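Local coordinates for protein alkyl hydroperoxide reductase AhpD (Deinococcus radiodurans R1, PDB 6K40) that probably acts as a peroxiredoxin-type antioxidant enzyme, reducing peroxides as a member of the AhpD-like carboxymuconolactone decarboxylase family, at residues 62-65 with 66-70; 74-77 with 78-81; 123-126 with 127-131; 149-152 with 153-157. All coordinates share one frame; numbering follows the deposited sequence.

Contact 1 (62-65 with 66-70); sequences NYFN and LLVNK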
ATOM      1  N   ASN A  62       6.948   3.299 -26.451  1.00 19.62           N
ATOM      2  CA  ASN A  62       7.991   4.250 -26.821  1.00 19.22           C
ATOM      3  C   ASN A  62       7.973   5.460 -25.889  1.00 21.08           C
ATOM      4  O   ASN A  62       8.984   5.787 -25.245  1.00 23.12           O
ATOM      5  CB  ASN A  62       7.796   4.665 -28.280  1.00 18.71           C
ATOM      6  CG  ASN A  62       8.831   5.652 -28.753  1.00 20.23           C
ATOM      7  OD1 ASN A  62      10.000   5.309 -28.934  1.00 22.07           O
ATOM      8  ND2 ASN A  62       8.404   6.888 -28.975  1.00 20.60           N
ATOM      9  N   TYR A  63       6.804   6.096 -25.756  1.00 19.32           N
ATOM     10  CA  TYR A  63       6.716   7.285 -24.908  1.00 18.28           C
ATOM     11  C   TYR A  63       7.002   6.956 -23.443  1.00 18.79           C
ATOM     12  O   TYR A  63       7.806   7.635 -22.789  1.00 19.67           O
ATOM     13  CB  TYR A  63       5.342   7.939 -25.051  1.00 19.71           C
ATOM     14  CG  TYR A  63       5.139   9.123 -24.124  1.00 21.34           C
ATOM     15  CD1 TYR A  63       6.155  10.049 -23.911  1.00 19.83           C
ATOM     16  CD2 TYR A  63       3.933   9.316 -23.462  1.00 23.01           C
ATOM     17  CE1 TYR A  63       5.977  11.126 -23.064  1.00 19.03           C
ATOM     18  CE2 TYR A  63       3.746  10.397 -22.618  1.00 21.77           C
ATOM     19  CZ  TYR A  63       4.771  11.295 -22.422  1.00 19.55           C
ATOM     20  OH  TYR A  63       4.583  12.367 -21.581  1.00 20.69           O
ATOM     21  N   PHE A  64       6.347   5.921 -22.909  1.00 19.08           N
ATOM     22  CA  PHE A  64       6.469   5.586 -21.492  1.00 18.04           C
ATOM     23  C   PHE A  64       7.899   5.210 -21.135  1.00 18.36           C
ATOM     24  O   PHE A  64       8.432   5.645 -20.108  1.00 19.87           O
ATOM     25  CB  PHE A  64       5.507   4.447 -21.147  1.00 19.19           C
ATOM     26  CG  PHE A  64       5.560   4.019 -19.708  1.00 22.64           C
ATOM     27  CD1 PHE A  64       4.769   4.644 -18.756  1.00 22.44           C
ATOM     28  CD2 PHE A  64       6.398   2.987 -19.304  1.00 23.53           C
ATOM     29  CE1 PHE A  64       4.814   4.254 -17.433  1.00 22.83           C
ATOM     30  CE2 PHE A  64       6.450   2.594 -17.980  1.00 23.44           C
ATOM     31  CZ  PHE A  64       5.658   3.228 -17.044  1.00 24.32           C
ATOM     32  N   ASN A  65       8.530   4.377 -21.963  1.00 20.07           N
ATOM     33  CA  ASN A  65       9.909   3.980 -21.731  1.00 20.23           C
ATOM     34  C   ASN A  65      10.835   5.186 -21.751  1.00 21.22           C
ATOM     35  O   ASN A  65      11.708   5.315 -20.885  1.00 20.59           O
ATOM     36  CB  ASN A  65      10.331   2.960 -22.787  1.00 21.23           C
ATOM     37  CG  ASN A  65      11.578   2.200 -22.400  1.00 23.06           C
ATOM     38  OD1 ASN A  65      11.969   2.176 -21.236  1.00 24.23           O
ATOM     39  ND2 ASN A  65      12.216   1.575 -23.383  1.00 24.26           N
ATOM     40  N   LEU A  66      10.653   6.093 -22.722  1.00 21.58           N
ATOM     41  CA  LEU A  66      11.504   7.279 -22.751  1.00 22.55           C
ATOM     42  C   LEU A  66      11.309   8.132 -21.502  1.00 22.31           C
ATOM     43  O   LEU A  66      12.280   8.649 -20.936  1.00 20.96           O
ATOM     44  CB  LEU A  66      11.229   8.100 -24.008  1.00 23.11           C
ATOM     45  CG  LEU A  66      12.051   9.385 -24.119  1.00 23.98           C
ATOM     46  CD1 LEU A  66      13.530   9.062 -24.264  1.00 22.92           C
ATOM     47  CD2 LEU A  66      11.565  10.241 -25.281  1.00 25.47           C
ATOM     48  N   LEU A  67      10.066   8.268 -21.041  1.00 21.98           N
ATOM     49  CA  LEU A  67       9.777   9.187 -19.945  1.00 21.21           C
ATOM     50  C   LEU A  67      10.206   8.632 -18.590  1.00 23.55           C
ATOM     51  O   LEU A  67      10.770   9.366 -17.769  1.00 24.82           O
ATOM     52  CB  LEU A  67       8.285   9.515 -19.922  1.00 20.06           C
ATOM     53  CG  LEU A  67       7.818  10.446 -18.805  1.00 19.23           C
ATOM     54  CD1 LEU A  67       8.334  11.856 -19.046  1.00 15.18           C
ATOM     55  CD2 LEU A  67       6.300  10.430 -18.697  1.00 14.90           C
ATOM     56  N   VAL A  68       9.962   7.351 -18.339  1.00 23.68           N
ATOM     57  CA  VAL A  68      10.075   6.790 -16.999  1.00 22.63           C
ATOM     58  C   VAL A  68      11.396   6.060 -16.789  1.00 25.32           C
ATOM     59  O   VAL A  68      12.008   6.178 -15.726  1.00 26.30           O
ATOM     60  CB  VAL A  68       8.874   5.856 -16.729  1.00 19.53           C
ATOM     61  CG1 VAL A  68       9.024   5.153 -15.386  1.00 19.05           C
ATOM     62  CG2 VAL A  68       7.575   6.644 -16.788  1.00 17.31           C
ATOM     63  N   ASN A  69      11.862   5.311 -17.786  1.00 25.11           N
ATOM     64  CA  ASN A  69      13.017   4.436 -17.607  1.00 26.30           C
ATOM     65  C   ASN A  69      14.318   5.021 -18.138  1.00 28.10           C
ATOM     66  O   ASN A  69      15.352   4.913 -17.471  1.00 28.82           O
ATOM     67  CB  ASN A  69      12.762   3.086 -18.282  1.00 24.08           C
ATOM     68  CG  ASN A  69      11.529   2.395 -17.746  1.00 22.87           C
ATOM     69  OD1 ASN A  69      11.233   2.464 -16.553  1.00 23.32           O
ATOM     70  ND2 ASN A  69      10.800   1.723 -18.627  1.00 23.08           N
ATOM     71  N   LYS A  70      14.299   5.624 -19.323  1.00 26.26           N
ATOM     72  CA  LYS A  70      15.526   6.103 -19.939  1.00 27.58           C
ATOM     73  C   LYS A  70      16.014   7.373 -19.246  1.00 26.56           C
ATOM     74  O   LYS A  70      15.370   7.913 -18.342  1.00 25.28           O
ATOM     75  CB  LYS A  70      15.312   6.330 -21.433  1.00 29.96           C
ATOM     76  CG  LYS A  70      15.279   5.042 -22.243  1.00 32.42           C
ATOM     77  CD  LYS A  70      14.355   5.165 -23.437  1.00 34.02           C
ATOM     78  CE  LYS A  70      15.033   4.693 -24.708  1.00 36.18           C
ATOM     79  NZ  LYS A  70      14.462   5.360 -25.913  1.00 38.37           N
TER
HETATM   80  O   HOH W   1      11.567   5.152 -26.000  1.00 24.92           O
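The carbonyl O of N65 is gripped by two backbone donors at once: K70 N reaches N65 O over 3.0 Å, nearly in line with the carbonyl bond, and N69 N reaches the same N65 O over 3.1 Å from a more tilted direction. The i+5 bond from K70 marks a wider, pi-type turn as the helix runs out. A side-chain bond spans the same turn, with N69 ND2 giving a hydrogen to N65 OD1 at 2.9 Å. That oxygen lies in the amide plane of N69, whereas the two amide planes are turned 66° apart, one side chain passing across the other. N65 gets its amide there because CG stands anti to the backbone N (chi1 -163°). One residue back along the helix, V68 CG2 covers one face of the F64 ring, 3.9 Å from the ring centroid and shifted toward the rim, a CH-pi contact. Y63 and L67 run alongside each other, the Y63 OH going on to a hydrogen bond with Q169. The K70 chain, bent at chi2 and chi3, brings NZ to a water that also donates to N62 O. The contact forms the C-terminal end of helix 54-69, whose Y63, F64 and L67 lean on helix 161-184, while the carbonyls of N69 and K70 are bound by N76 and R79 at the start of helix 76-90.

Contact 2 (74-77 with 78-81); sequences LSNA and EREL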
ATOM      1  N   LEU A  74      15.253  13.775 -14.385  1.00 24.63           N
ATOM      2  CA  LEU A  74      15.071  13.231 -13.049  1.00 24.24           C
ATOM      3  C   LEU A  74      15.765  11.879 -12.949  1.00 24.44           C
ATOM      4  O   LEU A  74      15.883  11.151 -13.939  1.00 23.94           O
ATOM      5  CB  LEU A  74      13.582  13.078 -12.702  1.00 24.50           C
ATOM      6  CG  LEU A  74      12.731  14.347 -12.587  1.00 24.22           C
ATOM      7  CD1 LEU A  74      11.259  13.994 -12.433  1.00 22.53           C
ATOM      8  CD2 LEU A  74      13.198  15.213 -11.426  1.00 24.75           C
ATOM      9  N   SER A  75      16.242  11.561 -11.748  1.00 24.41           N
ATOM     10  CA  SER A  75      16.788  10.238 -11.491  1.00 24.14           C
ATOM     11  C   SER A  75      15.686   9.184 -11.561  1.00 22.06           C
ATOM     12  O   SER A  75      14.496   9.482 -11.438  1.00 20.97           O
ATOM     13  CB  SER A  75      17.470  10.193 -10.125  1.00 25.99           C
ATOM     14  OG  SER A  75      16.513  10.063  -9.088  1.00 28.23           O
ATOM     15  N   ASN A  76      16.101   7.929 -11.753  1.00 22.05           N
ATOM     16  CA  ASN A  76      15.143   6.827 -11.719  1.00 24.63           C
ATOM     17  C   ASN A  76      14.463   6.724 -10.359  1.00 25.41           C
ATOM     18  O   ASN A  76      13.268   6.412 -10.277  1.00 26.08           O
ATOM     19  CB  ASN A  76      15.840   5.515 -12.075  1.00 25.71           C
ATOM     20  CG  ASN A  76      16.202   5.433 -13.544  1.00 27.65           C
ATOM     21  OD1 ASN A  76      17.364   5.586 -13.917  1.00 30.02           O
ATOM     22  ND2 ASN A  76      15.204   5.198 -14.388  1.00 25.95           N
ATOM     23  N   ALA A  77      15.204   6.989  -9.279  1.00 22.02           N
ATOM     24  CA  ALA A  77      14.623   6.895  -7.941  1.00 24.28           C
ATOM     25  C   ALA A  77      13.496   7.904  -7.757  1.00 24.86           C
ATOM     26  O   ALA A  77      12.454   7.580  -7.178  1.00 25.17           O
ATOM     27  CB  ALA A  77      15.705   7.094  -6.878  1.00 24.52           C
ATOM     28  N   GLU A  78      13.683   9.132  -8.252  1.00 25.72           N
ATOM     29  CA  GLU A  78      12.640  10.147  -8.132  1.00 25.21           C
ATOM     30  C   GLU A  78      11.407   9.772  -8.947  1.00 21.80           C
ATOM     31  O   GLU A  78      10.268   9.944  -8.485  1.00 23.04           O
ATOM     32  CB  GLU A  78      13.185  11.504  -8.579  1.00 27.17           C
ATOM     33  CG  GLU A  78      13.835  12.311  -7.470  1.00 30.85           C
ATOM     34  CD  GLU A  78      14.924  13.244  -7.980  1.00 33.84           C
ATOM     35  OE1 GLU A  78      15.333  13.104  -9.155  1.00 34.42           O
ATOM     36  OE2 GLU A  78      15.370  14.116  -7.202  1.00 34.78           O
ATOM     37  N   ARG A  79      11.615   9.253 -10.159  1.00 19.99           N
ATOM     38  CA  ARG A  79      10.484   8.849 -10.986  1.00 19.41           C
ATOM     39  C   ARG A  79       9.710   7.715 -10.332  1.00 18.72           C
ATOM     40  O   ARG A  79       8.474   7.712 -10.342  1.00 17.98           O
ATOM     41  CB  ARG A  79      10.968   8.417 -12.369  1.00 19.90           C
ATOM     42  CG  ARG A  79      11.446   9.532 -13.268  1.00 21.28           C
ATOM     43  CD  ARG A  79      12.683   9.073 -13.998  1.00 24.56           C
ATOM     44  NE  ARG A  79      12.682   9.467 -15.395  1.00 29.13           N
ATOM     45  CZ  ARG A  79      13.608   9.094 -16.270  1.00 32.04           C
ATOM     46  NH1 ARG A  79      14.609   8.311 -15.887  1.00 32.20           N
ATOM     47  NH2 ARG A  79      13.530   9.500 -17.528  1.00 33.73           N
ATOM     48  N   GLU A  80      10.420   6.749  -9.742  1.00 17.50           N
ATOM     49  CA  GLU A  80       9.733   5.649  -9.076  1.00 18.51           C
ATOM     50  C   GLU A  80       9.058   6.105  -7.792  1.00 18.08           C
ATOM     51  O   GLU A  80       8.015   5.560  -7.421  1.00 18.15           O
ATOM     52  CB  GLU A  80      10.707   4.503  -8.791  1.00 21.27           C
ATOM     53  CG  GLU A  80      11.347   3.892 -10.038  1.00 23.58           C
ATOM     54  CD  GLU A  80      10.332   3.393 -11.062  1.00 23.89           C
ATOM     55  OE1 GLU A  80       9.192   3.055 -10.672  1.00 23.09           O
ATOM     56  OE2 GLU A  80      10.686   3.323 -12.260  1.00 23.28           O
ATOM     57  N   LEU A  81       9.612   7.113  -7.116  1.00 19.41           N
ATOM     58  CA  LEU A  81       8.931   7.687  -5.960  1.00 21.11           C
ATOM     59  C   LEU A  81       7.586   8.275  -6.369  1.00 20.42           C
ATOM     60  O   LEU A  81       6.547   7.994  -5.747  1.00 21.40           O
ATOM     61  CB  LEU A  81       9.823   8.752  -5.319  1.00 22.26           C
ATOM     62  CG  LEU A  81       9.313   9.519  -4.100  1.00 23.10           C
ATOM     63  CD1 LEU A  81       9.297   8.615  -2.886  1.00 22.00           C
ATOM     64  CD2 LEU A  81      10.184  10.739  -3.840  1.00 22.57           C
TER
HETATM   65  O   HOH W   2      12.821   4.860 -13.460  1.00 26.38           O
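R79 turns its guanidinium back past the N-terminal end of its own helix, with L74 O lying 3.4 Å above one face of the group and toward its rim. Bends at chi2 and chi3 turn the chain that way, and CD passes S75 O at 3.2 Å. The tip then leaves the segment, R79 NH2 donating to the carbonyl of K70. Beside it the amide of N76, its plane 46° from the guanidinium, has its own outside acceptor, N69 O. On another side of the turn, S75 and E78 bind each other reciprocally. E78 N donates to S75 OG at 3.1 Å in a nearly straight bond (162°), made possible by a chi1 of 79° that sets the hydroxyl between backbone N and carbonyl carbon. In return E78 OE1 takes two hydrogens from the serine: S75 N at 3.2 Å, nearly along the C-O axis, and S75 OG at 3.3 Å, from above the carboxylate plane. L74 CD2 also lies against this oxygen, while the other, E78 OE2, makes a salt bridge with R128. A water joins N76 ND2 to E80 OE2, and E80 OE1 is hydrogen-bonded to H99 ND1 of helix 93-107. The reciprocal serine-glutamate bonds, with R79 N on S75 O closing the first turn, are a capping box, S75 being the N-cap of helix 76-90.

Contact 3 (123-126 with 127-131); sequences AELS and EREQA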
ATOM      1  N   ALA A 123       6.813   8.949   6.109  1.00 24.92           N
ATOM      2  CA  ALA A 123       8.130   8.449   5.766  1.00 25.14           C
ATOM      3  C   ALA A 123       9.152   9.526   6.096  1.00 25.23           C
ATOM      4  O   ALA A 123       8.814  10.702   6.262  1.00 22.98           O
ATOM      5  CB  ALA A 123       8.217   8.068   4.284  1.00 24.00           C
ATOM      6  N   GLU A 124      10.410   9.117   6.190  1.00 27.55           N
ATOM      7  CA  GLU A 124      11.495  10.066   6.414  1.00 30.06           C
ATOM      8  C   GLU A 124      12.060  10.422   5.046  1.00 28.62           C
ATOM      9  O   GLU A 124      12.858   9.680   4.469  1.00 28.60           O
ATOM     10  CB  GLU A 124      12.538   9.495   7.367  1.00 34.57           C
ATOM     11  CG  GLU A 124      12.250   9.880   8.817  1.00 41.16           C
ATOM     12  CD  GLU A 124      12.780   8.879   9.819  1.00 47.66           C
ATOM     13  OE1 GLU A 124      11.981   8.396  10.652  1.00 49.74           O
ATOM     14  OE2 GLU A 124      13.995   8.585   9.782  1.00 50.28           O
ATOM     15  N   LEU A 125      11.627  11.568   4.529  1.00 26.38           N
ATOM     16  CA  LEU A 125      11.913  12.024   3.179  1.00 25.88           C
ATOM     17  C   LEU A 125      12.685  13.335   3.240  1.00 26.58           C
ATOM     18  O   LEU A 125      12.545  14.110   4.192  1.00 24.31           O
ATOM     19  CB  LEU A 125      10.624  12.230   2.376  1.00 23.94           C
ATOM     20  CG  LEU A 125       9.745  11.011   2.124  1.00 22.53           C
ATOM     21  CD1 LEU A 125       8.561  11.416   1.268  1.00 20.49           C
ATOM     22  CD2 LEU A 125      10.554   9.933   1.448  1.00 22.33           C
ATOM     23  N   SER A 126      13.523  13.570   2.233  1.00 25.02           N
ATOM     24  CA  SER A 126      14.173  14.865   2.111  1.00 27.21           C
ATOM     25  C   SER A 126      13.129  15.947   1.835  1.00 28.39           C
ATOM     26  O   SER A 126      11.956  15.666   1.586  1.00 28.73           O
ATOM     27  CB  SER A 126      15.216  14.832   0.997  1.00 28.18           C
ATOM     28  OG  SER A 126      14.597  14.845  -0.280  1.00 27.15           O
ATOM     29  N   GLU A 127      13.569  17.205   1.836  1.00 28.90           N
ATOM     30  CA  GLU A 127      12.604  18.276   1.611  1.00 31.27           C
ATOM     31  C   GLU A 127      12.161  18.283   0.155  1.00 28.27           C
ATOM     32  O   GLU A 127      10.998  18.580  -0.155  1.00 28.28           O
ATOM     33  CB  GLU A 127      13.214  19.632   1.965  1.00 36.57           C
ATOM     34  CG  GLU A 127      13.064  20.114   3.392  1.00 42.83           C
ATOM     35  CD  GLU A 127      14.220  21.016   3.748  1.00 49.66           C
ATOM     36  OE1 GLU A 127      14.150  21.720   4.778  1.00 51.77           O
ATOM     37  OE2 GLU A 127      15.218  20.962   2.996  1.00 52.83           O
ATOM     38  N   ARG A 128      13.069  17.896  -0.745  1.00 26.05           N
ATOM     39  CA  ARG A 128      12.710  17.785  -2.150  1.00 24.75           C
ATOM     40  C   ARG A 128      11.737  16.638  -2.376  1.00 22.53           C
ATOM     41  O   ARG A 128      10.769  16.782  -3.129  1.00 22.92           O
ATOM     42  CB  ARG A 128      13.970  17.601  -2.990  1.00 24.82           C
ATOM     43  CG  ARG A 128      13.699  17.147  -4.407  1.00 24.94           C
ATOM     44  CD  ARG A 128      14.983  16.746  -5.078  1.00 26.27           C
ATOM     45  NE  ARG A 128      15.594  17.868  -5.775  1.00 28.56           N
ATOM     46  CZ  ARG A 128      15.830  17.887  -7.080  1.00 25.92           C
ATOM     47  NH1 ARG A 128      15.502  16.839  -7.822  1.00 24.46           N
ATOM     48  NH2 ARG A 128      16.393  18.951  -7.638  1.00 23.79           N
ATOM     49  N   GLU A 129      11.971  15.496  -1.722  1.00 23.20           N
ATOM     50  CA  GLU A 129      11.046  14.375  -1.851  1.00 22.54           C
ATOM     51  C   GLU A 129       9.679  14.736  -1.291  1.00 20.65           C
ATOM     52  O   GLU A 129       8.650  14.364  -1.862  1.00 19.91           O
ATOM     53  CB  GLU A 129      11.610  13.139  -1.149  1.00 22.70           C
ATOM     54  CG  GLU A 129      12.846  12.558  -1.820  1.00 24.23           C
ATOM     55  CD  GLU A 129      13.575  11.550  -0.947  1.00 26.95           C
ATOM     56  OE1 GLU A 129      13.520  11.680   0.297  1.00 27.99           O
ATOM     57  OE2 GLU A 129      14.214  10.633  -1.506  1.00 27.20           O
ATOM     58  N   GLN A 130       9.650  15.472  -0.177  1.00 21.96           N
ATOM     59  CA  GLN A 130       8.382  15.915   0.392  1.00 21.50           C
ATOM     60  C   GLN A 130       7.631  16.818  -0.575  1.00 20.33           C
ATOM     61  O   GLN A 130       6.423  16.655  -0.783  1.00 19.69           O
ATOM     62  CB  GLN A 130       8.624  16.643   1.710  1.00 23.75           C
ATOM     63  CG  GLN A 130       9.043  15.747   2.848  1.00 27.42           C
ATOM     64  CD  GLN A 130       9.371  16.530   4.098  1.00 29.35           C
ATOM     65  OE1 GLN A 130       8.548  17.298   4.596  1.00 30.57           O
ATOM     66  NE2 GLN A 130      10.581  16.342   4.613  1.00 30.37           N
ATOM     67  N   ALA A 131       8.330  17.798  -1.158  1.00 20.74           N
ATOM     68  CA  ALA A 131       7.687  18.695  -2.114  1.00 20.07           C
ATOM     69  C   ALA A 131       7.155  17.923  -3.313  1.00 19.90           C
ATOM     70  O   ALA A 131       6.019  18.140  -3.757  1.00 20.73           O
ATOM     71  CB  ALA A 131       8.665  19.782  -2.559  1.00 20.44           C
TER
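The chain arrives extended through L125 and turns into a helix directly after S126, whose carbonyl O takes the hydrogen of Q130 N at 2.9 Å. The shortest polar bond runs the other way along the turn: S126 N donates to E129 OE1 at 2.7 Å, meeting the carboxylate on its anti side, 23° out of its plane. S126 OG in turn accepts from E129 N at 3.1 Å, an almost straight bond (165°). The two bonds make a capping box with S126 as N-cap. E129 has CG anti to its carbonyl carbon (chi1 -68°), and from there the extended chain carries the carboxylate back to the serine, crossing L125 at about a right angle; L125 CB and CD2 each approach E129 OE1 to 3.6 Å. Q130 adds a further link, NE2 donating to L125 O at 3.0 Å from above the carbonyl plane, with a weak second bond to S126 O. The other carboxylate oxygen, E129 OE2, makes a salt bridge with K112. This surface turn thus begins helix 127-141, with L125 resting on K112 and V116 of helix 110-118, and R128 reaching E78 of helix 76-90.

Contact 4 (149-152 with 153-157); sequences ADLA and PLRAA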
ATOM      1  N   ALA A 149       1.503  28.869  -8.021  1.00 21.99           N
ATOM      2  CA  ALA A 149       2.171  28.869  -6.721  1.00 22.11           C
ATOM      3  C   ALA A 149       2.587  27.465  -6.294  1.00 21.32           C
ATOM      4  O   ALA A 149       3.559  27.308  -5.542  1.00 20.89           O
ATOM      5  CB  ALA A 149       1.261  29.500  -5.665  1.00 21.92           C
ATOM      6  N   ASP A 150       1.868  26.440  -6.760  1.00 19.35           N
ATOM      7  CA  ASP A 150       2.223  25.063  -6.437  1.00 19.76           C
ATOM      8  C   ASP A 150       3.605  24.682  -6.953  1.00 19.94           C
ATOM      9  O   ASP A 150       4.184  23.702  -6.470  1.00 20.92           O
ATOM     10  CB  ASP A 150       1.177  24.101  -7.005  1.00 20.11           C
ATOM     11  CG  ASP A 150      -0.175  24.253  -6.339  1.00 21.16           C
ATOM     12  OD1 ASP A 150      -0.217  24.488  -5.115  1.00 22.58           O
ATOM     13  OD2 ASP A 150      -1.198  24.135  -7.043  1.00 22.90           O
ATOM     14  N   LEU A 151       4.148  25.419  -7.922  1.00 20.35           N
ATOM     15  CA  LEU A 151       5.494  25.125  -8.392  1.00 21.67           C
ATOM     16  C   LEU A 151       6.569  25.666  -7.459  1.00 22.78           C
ATOM     17  O   LEU A 151       7.727  25.245  -7.562  1.00 23.29           O
ATOM     18  CB  LEU A 151       5.709  25.697  -9.795  1.00 21.29           C
ATOM     19  CG  LEU A 151       4.779  25.204 -10.905  1.00 23.19           C
ATOM     20  CD1 LEU A 151       5.154  25.857 -12.229  1.00 23.31           C
ATOM     21  CD2 LEU A 151       4.796  23.681 -11.018  1.00 21.20           C
ATOM     22  N   ALA A 152       6.208  26.572  -6.547  1.00 22.84           N
ATOM     23  CA  ALA A 152       7.209  27.211  -5.693  1.00 22.09           C
ATOM     24  C   ALA A 152       8.030  26.222  -4.872  1.00 22.69           C
ATOM     25  O   ALA A 152       9.265  26.361  -4.846  1.00 22.10           O
ATOM     26  CB  ALA A 152       6.530  28.254  -4.801  1.00 20.73           C
ATOM     27  N   PRO A 153       7.445  25.229  -4.181  1.00 20.75           N
ATOM     28  CA  PRO A 153       8.301  24.268  -3.460  1.00 21.64           C
ATOM     29  C   PRO A 153       9.237  23.498  -4.375  1.00 22.17           C
ATOM     30  O   PRO A 153      10.411  23.300  -4.034  1.00 23.17           O
ATOM     31  CB  PRO A 153       7.285  23.344  -2.773  1.00 22.68           C
ATOM     32  CG  PRO A 153       6.033  24.153  -2.688  1.00 21.83           C
ATOM     33  CD  PRO A 153       6.015  24.960  -3.942  1.00 20.37           C
ATOM     34  N   LEU A 154       8.745  23.069  -5.541  1.00 21.44           N
ATOM     35  CA  LEU A 154       9.585  22.341  -6.486  1.00 22.06           C
ATOM     36  C   LEU A 154      10.805  23.164  -6.880  1.00 23.67           C
ATOM     37  O   LEU A 154      11.929  22.648  -6.919  1.00 23.92           O
ATOM     38  CB  LEU A 154       8.770  21.954  -7.721  1.00 20.87           C
ATOM     39  CG  LEU A 154       7.531  21.089  -7.470  1.00 20.92           C
ATOM     40  CD1 LEU A 154       6.819  20.760  -8.779  1.00 16.20           C
ATOM     41  CD2 LEU A 154       7.893  19.812  -6.721  1.00 16.38           C
ATOM     42  N   ARG A 155      10.604  24.449  -7.178  1.00 24.23           N
ATOM     43  CA  ARG A 155      11.735  25.315  -7.486  1.00 22.88           C
ATOM     44  C   ARG A 155      12.618  25.537  -6.264  1.00 21.89           C
ATOM     45  O   ARG A 155      13.836  25.694  -6.405  1.00 21.01           O
ATOM     46  CB  ARG A 155      11.239  26.649  -8.045  1.00 22.77           C
ATOM     47  CG  ARG A 155      10.641  26.531  -9.438  1.00 23.34           C
ATOM     48  CD  ARG A 155      10.472  27.886 -10.106  1.00 25.60           C
ATOM     49  NE  ARG A 155      10.145  27.738 -11.521  1.00 25.93           N
ATOM     50  CZ  ARG A 155       8.971  28.054 -12.058  1.00 24.15           C
ATOM     51  NH1 ARG A 155       8.002  28.541 -11.298  1.00 21.69           N
ATOM     52  NH2 ARG A 155       8.767  27.880 -13.357  1.00 24.49           N
ATOM     53  N   ALA A 156      12.039  25.528  -5.059  1.00 22.74           N
ATOM     54  CA  ALA A 156      12.860  25.677  -3.862  1.00 21.86           C
ATOM     55  C   ALA A 156      13.746  24.459  -3.647  1.00 23.29           C
ATOM     56  O   ALA A 156      14.799  24.563  -3.008  1.00 23.73           O
ATOM     57  CB  ALA A 156      11.979  25.921  -2.638  1.00 19.62           C
ATOM     58  N   ALA A 157      13.331  23.305  -4.160  1.00 25.03           N
ATOM     59  CA  ALA A 157      14.109  22.078  -4.085  1.00 22.77           C
ATOM     60  C   ALA A 157      15.131  21.950  -5.206  1.00 21.29           C
ATOM     61  O   ALA A 157      15.784  20.907  -5.313  1.00 22.16           O
ATOM     62  CB  ALA A 157      13.171  20.868  -4.099  1.00 22.76           C
TER
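With CG anti to the carbonyl carbon in both leucines (chi1 -59° in L151, -58° in L154), the two side chains cross at a slant, and L151 CD2 comes to 4.2 Å from L154 CD1. R155 leaves the backbone in the same sense, and its chain, stretched from CG to NE, brings NH1 alongside L151, 4.0 Å from both CB and CD1. The L151 side chain thus lies next to the guanidinium, whose NH2 forms a salt bridge with D161. Two backbone bonds hold the turn: R155 N to L151 O at 3.0 Å, and A156 N to A152 O at 2.9 Å. P153 has no N-H to give; its ring carbon CD is instead packed against the alanine before it, with A152 CB only 3.4 Å away, and lies 3.4 Å from D150 O. D150 is held by its own partners, OD2 binding T147 N and K138. Y135 of helix 127-141 touches both leucines, and I164 of helix 161-184 touches L151 and R155. The arrangement is that of a short surface helix, 151-156, entered through a 3-10 segment and carrying a proline in its first turn, where a missing N-H is readily tolerated.

All four contacts are local, each within one continuous run, so they follow in series, none enclosing or crossing another. Contact 1 ends helix 54-69; after a short loop, contact 2 starts helix 76-90, and the two meet where R79 NH2 lies 2.6 Å from K70 O, tying helix end to helix start. Contact 3 opens helix 127-141 and joins contact 2 through the salt bridge between R128 NH1 and E78 OE2. Contact 4, on helix 151-156, touches contact 3 where R128 NE probably bonds A157 O and A131 packs on P153. R128 therefore links the last three contacts, whereas contacts 1 and 4 stay apart, their centres about 25 Å from each other.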